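Local structure of putative type VI secretion protein (6SK0) at the interface of chains A and B. The protein forms the trimeric puncturing spike at the tip of the type VI secretion apparatus and carries and inhibits a phospholipase effector. Numbering follows the deposited sequence. Chains: chain A/B, Putative type VI secretion protein.

The interface of chains A and B. Residues chain A 506-508, 513-515, 529-530; chain B 498, 500, 502-504, 517-519, 521.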
ATOM      1  N   MET A 506      29.241 -25.263 -18.785  1.00 56.12           N
ATOM      2  CA  MET A 506      28.342 -26.304 -18.314  1.00 56.12           C
ATOM      3  C   MET A 506      29.125 -27.224 -17.395  1.00 56.12           C
ATOM      4  O   MET A 506      30.081 -27.873 -17.828  1.00 56.12           O
ATOM      5  CB  MET A 506      27.736 -27.078 -19.482  1.00 56.12           C
ATOM      6  CG  MET A 506      26.791 -26.254 -20.322  1.00 56.12           C
ATOM      7  SD  MET A 506      25.873 -27.219 -21.526  1.00 56.12           S
ATOM      8  CE  MET A 506      24.785 -25.975 -22.204  1.00 56.12           C
ATOM      9  N   GLU A 507      28.737 -27.261 -16.130  1.00 56.44           N
ATOM     10  CA  GLU A 507      29.376 -28.104 -15.135  1.00 56.44           C
ATOM     11  C   GLU A 507      28.602 -29.410 -15.027  1.00 56.44           C
ATOM     12  O   GLU A 507      27.411 -29.402 -14.715  1.00 56.44           O
ATOM     13  CB  GLU A 507      29.437 -27.392 -13.788  1.00 56.44           C
ATOM     14  CG  GLU A 507      29.794 -28.286 -12.630  1.00 56.44           C
ATOM     15  CD  GLU A 507      31.206 -28.818 -12.726  1.00 56.44           C
ATOM     16  OE1 GLU A 507      32.153 -28.079 -12.394  1.00 56.44           O
ATOM     17  OE2 GLU A 507      31.372 -29.982 -13.129  1.00 56.44           O
ATOM     18  N   ASP A 508      29.282 -30.522 -15.272  1.00 58.89           N
ATOM     19  CA  ASP A 508      28.649 -31.830 -15.334  1.00 58.89           C
ATOM     20  C   ASP A 508      28.711 -32.614 -14.038  1.00 58.89           C
ATOM     21  O   ASP A 508      28.113 -33.689 -13.965  1.00 58.89           O
ATOM     22  CB  ASP A 508      29.289 -32.672 -16.431  1.00 58.89           C
ATOM     23  CG  ASP A 508      28.825 -32.287 -17.792  1.00 58.89           C
ATOM     24  OD1 ASP A 508      28.385 -33.200 -18.514  1.00 58.89           O
ATOM     25  OD2 ASP A 508      28.873 -31.086 -18.130  1.00 58.89           O
ATOM     26  N   GLU A 513      25.436 -29.821 -10.889  1.00 53.01           N
ATOM     27  CA  GLU A 513      25.455 -29.315 -12.249  1.00 53.01           C
ATOM     28  C   GLU A 513      25.115 -27.835 -12.267  1.00 53.01           C
ATOM     29  O   GLU A 513      24.316 -27.351 -11.464  1.00 53.01           O
ATOM     30  CB  GLU A 513      24.466 -30.091 -13.114  1.00 53.01           C
ATOM     31  CG  GLU A 513      24.575 -31.597 -12.988  1.00 53.01           C
ATOM     32  CD  GLU A 513      23.759 -32.158 -11.834  1.00 53.01           C
ATOM     33  OE1 GLU A 513      23.324 -31.376 -10.966  1.00 53.01           O
ATOM     34  OE2 GLU A 513      23.557 -33.382 -11.790  1.00 53.01           O
ATOM     35  N   HIS A 514      25.738 -27.105 -13.182  1.00 51.14           N
ATOM     36  CA  HIS A 514      25.354 -25.722 -13.372  1.00 51.14           C
ATOM     37  C   HIS A 514      25.681 -25.293 -14.788  1.00 51.14           C
ATOM     38  O   HIS A 514      26.499 -25.901 -15.478  1.00 51.14           O
ATOM     39  CB  HIS A 514      26.014 -24.785 -12.348  1.00 51.14           C
ATOM     40  CG  HIS A 514      27.491 -24.623 -12.513  1.00 51.14           C
ATOM     41  ND1 HIS A 514      28.061 -24.012 -13.607  1.00 51.14           N
ATOM     42  CD2 HIS A 514      28.515 -24.956 -11.695  1.00 51.14           C
ATOM     43  CE1 HIS A 514      29.372 -23.998 -13.467  1.00 51.14           C
ATOM     44  NE2 HIS A 514      29.674 -24.560 -12.314  1.00 51.14           N
ATOM     45  N   ILE A 515      25.008 -24.236 -15.206  1.00 48.50           N
ATOM     46  CA  ILE A 515      25.269 -23.564 -16.463  1.00 48.50           C
ATOM     47  C   ILE A 515      25.563 -22.114 -16.139  1.00 48.50           C
ATOM     48  O   ILE A 515      24.816 -21.478 -15.389  1.00 48.50           O
ATOM     49  CB  ILE A 515      24.082 -23.683 -17.432  1.00 48.50           C
ATOM     50  CG1 ILE A 515      23.852 -25.147 -17.798  1.00 48.50           C
ATOM     51  CG2 ILE A 515      24.312 -22.833 -18.662  1.00 48.50           C
ATOM     52  CD1 ILE A 515      22.632 -25.376 -18.607  1.00 48.50           C
ATOM     53  N   LEU A 529      22.680 -20.779 -13.704  1.00 44.08           N
ATOM     54  CA  LEU A 529      21.615 -21.746 -13.504  1.00 44.08           C
ATOM     55  C   LEU A 529      22.135 -22.936 -12.720  1.00 44.08           C
ATOM     56  O   LEU A 529      23.166 -23.512 -13.072  1.00 44.08           O
ATOM     57  CB  LEU A 529      21.040 -22.214 -14.839  1.00 44.08           C
ATOM     58  CG  LEU A 529      20.558 -21.143 -15.810  1.00 44.08           C
ATOM     59  CD1 LEU A 529      19.990 -21.796 -17.051  1.00 44.08           C
ATOM     60  CD2 LEU A 529      19.529 -20.236 -15.153  1.00 44.08           C
ATOM     61  N   GLY A 530      21.425 -23.298 -11.665  1.00 46.39           N
ATOM     62  CA  GLY A 530      21.693 -24.541 -10.964  1.00 46.39           C
ATOM     63  C   GLY A 530      22.596 -24.344  -9.768  1.00 46.39           C
ATOM     64  O   GLY A 530      22.330 -23.505  -8.918  1.00 46.39           O
TER
ATOM     65  N   THR B 498      25.206 -32.226 -22.567  1.00 58.10           N
ATOM     66  CA  THR B 498      26.275 -32.875 -21.834  1.00 58.10           C
ATOM     67  C   THR B 498      25.770 -34.175 -21.227  1.00 58.10           C
ATOM     68  O   THR B 498      24.562 -34.403 -21.150  1.00 58.10           O
ATOM     69  CB  THR B 498      26.800 -31.948 -20.742  1.00 58.10           C
ATOM     70  OG1 THR B 498      25.885 -31.931 -19.638  1.00 58.10           O
ATOM     71  CG2 THR B 498      26.993 -30.547 -21.268  1.00 58.10           C
ATOM     72  N   ALA B 500      25.601 -34.988 -18.207  1.00 57.33           N
ATOM     73  CA  ALA B 500      24.804 -34.663 -17.036  1.00 57.33           C
ATOM     74  C   ALA B 500      23.481 -34.004 -17.388  1.00 57.33           C
ATOM     75  O   ALA B 500      22.775 -33.555 -16.483  1.00 57.33           O
ATOM     76  CB  ALA B 500      25.593 -33.756 -16.094  1.00 57.33           C
ATOM     77  N   ASN B 502      23.040 -31.161 -18.867  1.00 54.97           N
ATOM     78  CA  ASN B 502      23.108 -29.738 -19.167  1.00 54.97           C
ATOM     79  C   ASN B 502      22.918 -29.573 -20.662  1.00 54.97           C
ATOM     80  O   ASN B 502      23.681 -30.133 -21.453  1.00 54.97           O
ATOM     81  CB  ASN B 502      24.443 -29.140 -18.745  1.00 54.97           C
ATOM     82  CG  ASN B 502      24.646 -29.164 -17.264  1.00 54.97           C
ATOM     83  OD1 ASN B 502      25.753 -29.368 -16.792  1.00 54.97           O
ATOM     84  ND2 ASN B 502      23.581 -28.955 -16.515  1.00 54.97           N
ATOM     85  N   LYS B 503      21.898 -28.835 -21.061  1.00 53.50           N
ATOM     86  CA  LYS B 503      21.604 -28.734 -22.475  1.00 53.50           C
ATOM     87  C   LYS B 503      21.382 -27.285 -22.865  1.00 53.50           C
ATOM     88  O   LYS B 503      20.866 -26.479 -22.090  1.00 53.50           O
ATOM     89  CB  LYS B 503      20.387 -29.578 -22.862  1.00 53.50           C
ATOM     90  CG  LYS B 503      19.147 -29.262 -22.081  1.00 53.50           C
ATOM     91  CD  LYS B 503      17.963 -30.047 -22.599  1.00 53.50           C
ATOM     92  CE  LYS B 503      18.244 -31.532 -22.590  1.00 53.50           C
ATOM     93  NZ  LYS B 503      17.092 -32.296 -23.132  1.00 53.50           N
ATOM     94  N   LEU B 504      21.814 -26.969 -24.074  1.00 53.27           N
ATOM     95  CA  LEU B 504      21.394 -25.778 -24.793  1.00 53.27           C
ATOM     96  C   LEU B 504      20.713 -26.292 -26.052  1.00 53.27           C
ATOM     97  O   LEU B 504      21.375 -26.760 -26.981  1.00 53.27           O
ATOM     98  CB  LEU B 504      22.564 -24.859 -25.103  1.00 53.27           C
ATOM     99  CG  LEU B 504      22.269 -23.771 -26.131  1.00 53.27           C
ATOM    100  CD1 LEU B 504      21.115 -22.904 -25.683  1.00 53.27           C
ATOM    101  CD2 LEU B 504      23.498 -22.935 -26.384  1.00 53.27           C
ATOM    102  N   LEU B 517      17.837 -23.499 -22.250  1.00 46.33           N
ATOM    103  CA  LEU B 517      19.072 -23.620 -21.497  1.00 46.33           C
ATOM    104  C   LEU B 517      18.701 -24.238 -20.161  1.00 46.33           C
ATOM    105  O   LEU B 517      18.058 -23.589 -19.332  1.00 46.33           O
ATOM    106  CB  LEU B 517      19.733 -22.261 -21.323  1.00 46.33           C
ATOM    107  CG  LEU B 517      21.191 -22.229 -20.899  1.00 46.33           C
ATOM    108  CD1 LEU B 517      22.049 -23.017 -21.869  1.00 46.33           C
ATOM    109  CD2 LEU B 517      21.645 -20.791 -20.811  1.00 46.33           C
ATOM    110  N   SER B 518      19.073 -25.493 -19.956  1.00 47.38           N
ATOM    111  CA  SER B 518      18.521 -26.245 -18.843  1.00 47.38           C
ATOM    112  C   SER B 518      19.602 -27.044 -18.137  1.00 47.38           C
ATOM    113  O   SER B 518      20.423 -27.700 -18.781  1.00 47.38           O
ATOM    114  CB  SER B 518      17.405 -27.177 -19.323  1.00 47.38           C
ATOM    115  OG  SER B 518      17.000 -28.054 -18.296  1.00 47.38           O
ATOM    116  N   THR B 519      19.584 -26.988 -16.815  1.00 48.40           N
ATOM    117  CA  THR B 519      20.382 -27.857 -15.972  1.00 48.40           C
ATOM    118  C   THR B 519      19.450 -28.685 -15.100  1.00 48.40           C
ATOM    119  O   THR B 519      18.337 -28.264 -14.778  1.00 48.40           O
ATOM    120  CB  THR B 519      21.372 -27.055 -15.104  1.00 48.40           C
ATOM    121  OG1 THR B 519      22.157 -27.951 -14.318  1.00 48.40           O
ATOM    122  CG2 THR B 519      20.651 -26.096 -14.182  1.00 48.40           C
ATOM    123  N   TYR B 521      19.991 -29.430 -12.033  1.00 48.71           N
ATOM    124  CA  TYR B 521      20.085 -29.049 -10.636  1.00 48.71           C
ATOM    125  C   TYR B 521      18.912 -28.158 -10.243  1.00 48.71           C
ATOM    126  O   TYR B 521      18.439 -27.342 -11.035  1.00 48.71           O
ATOM    127  CB  TYR B 521      21.406 -28.335 -10.382  1.00 48.71           C
ATOM    128  CG  TYR B 521      21.683 -28.115  -8.928  1.00 48.71           C
ATOM    129  CD1 TYR B 521      21.213 -26.986  -8.280  1.00 48.71           C
ATOM    130  CD2 TYR B 521      22.402 -29.039  -8.195  1.00 48.71           C
ATOM    131  CE1 TYR B 521      21.451 -26.784  -6.955  1.00 48.71           C
ATOM    132  CE2 TYR B 521      22.644 -28.847  -6.864  1.00 48.71           C
ATOM    133  CZ  TYR B 521      22.168 -27.717  -6.248  1.00 48.71           C
ATOM    134  OH  TYR B 521      22.411 -27.516  -4.918  1.00 48.71           O
TER
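B:Asn502 has the greatest buried surface of this patch, 65 Å², and its amide is wedged between two strands of chain A. The modelled amide oxygen OD1 lies 2.7 Å from the main-chain carbonyl O of A:Glu507; both atoms can only accept, so the pair is a clash as built. ND2 gives a hydrogen bond of 2.8 Å to the hydroxyl OG1 of B:Thr519. The partner lies 14° out of the amide plane, but the bond is bent at the hydrogen (119°). With the amide turned over, ND2 could donate to A:Glu507 O and OD1 could accept from OG1, so the flip is probably the better reading. That hydroxyl, anti to its backbone N (chi1 -179°), also meets CB of A:Glu513.

A:Met506 runs antiparallel past the CB end of B:Asn502, its chain extended beyond CG. SD touches CG2 of B:Thr498 at 3.5 Å, and the methyl CE reaches the backbone N of B:Leu504 at 3.6 Å. Next to it, A:Ile515 splits its branches: CG2 packs on CG of B:Leu517 at 3.9 Å, while CD1 points to the B:Ser518 carbonyl. A:Leu529 crosses B:Leu517 obliquely and extends this apolar layer.

Beside this core, carboxylate OD1 of A:Asp508 receives weak hydrogen bonds from OG1 of B:Thr498 (3.0 Å) and from the backbone N of B:Ala500 (3.3 Å). A:Glu513, bent at chi2, brings OE1 to the in-plane edge of the B:Tyr521 ring, 3.7 Å from CD2. In the second shell, CB of A:Glu507 sits over the centre of the A:His514 ring.

Strands 503-507, 514-519 and 525-529 of chain A, with flanking loop residues, thus meet strands 503-507 and 514-519 of chain B and their loops, probably helping hold the intertwined trimeric beta-spike together near its modelled N-terminal end.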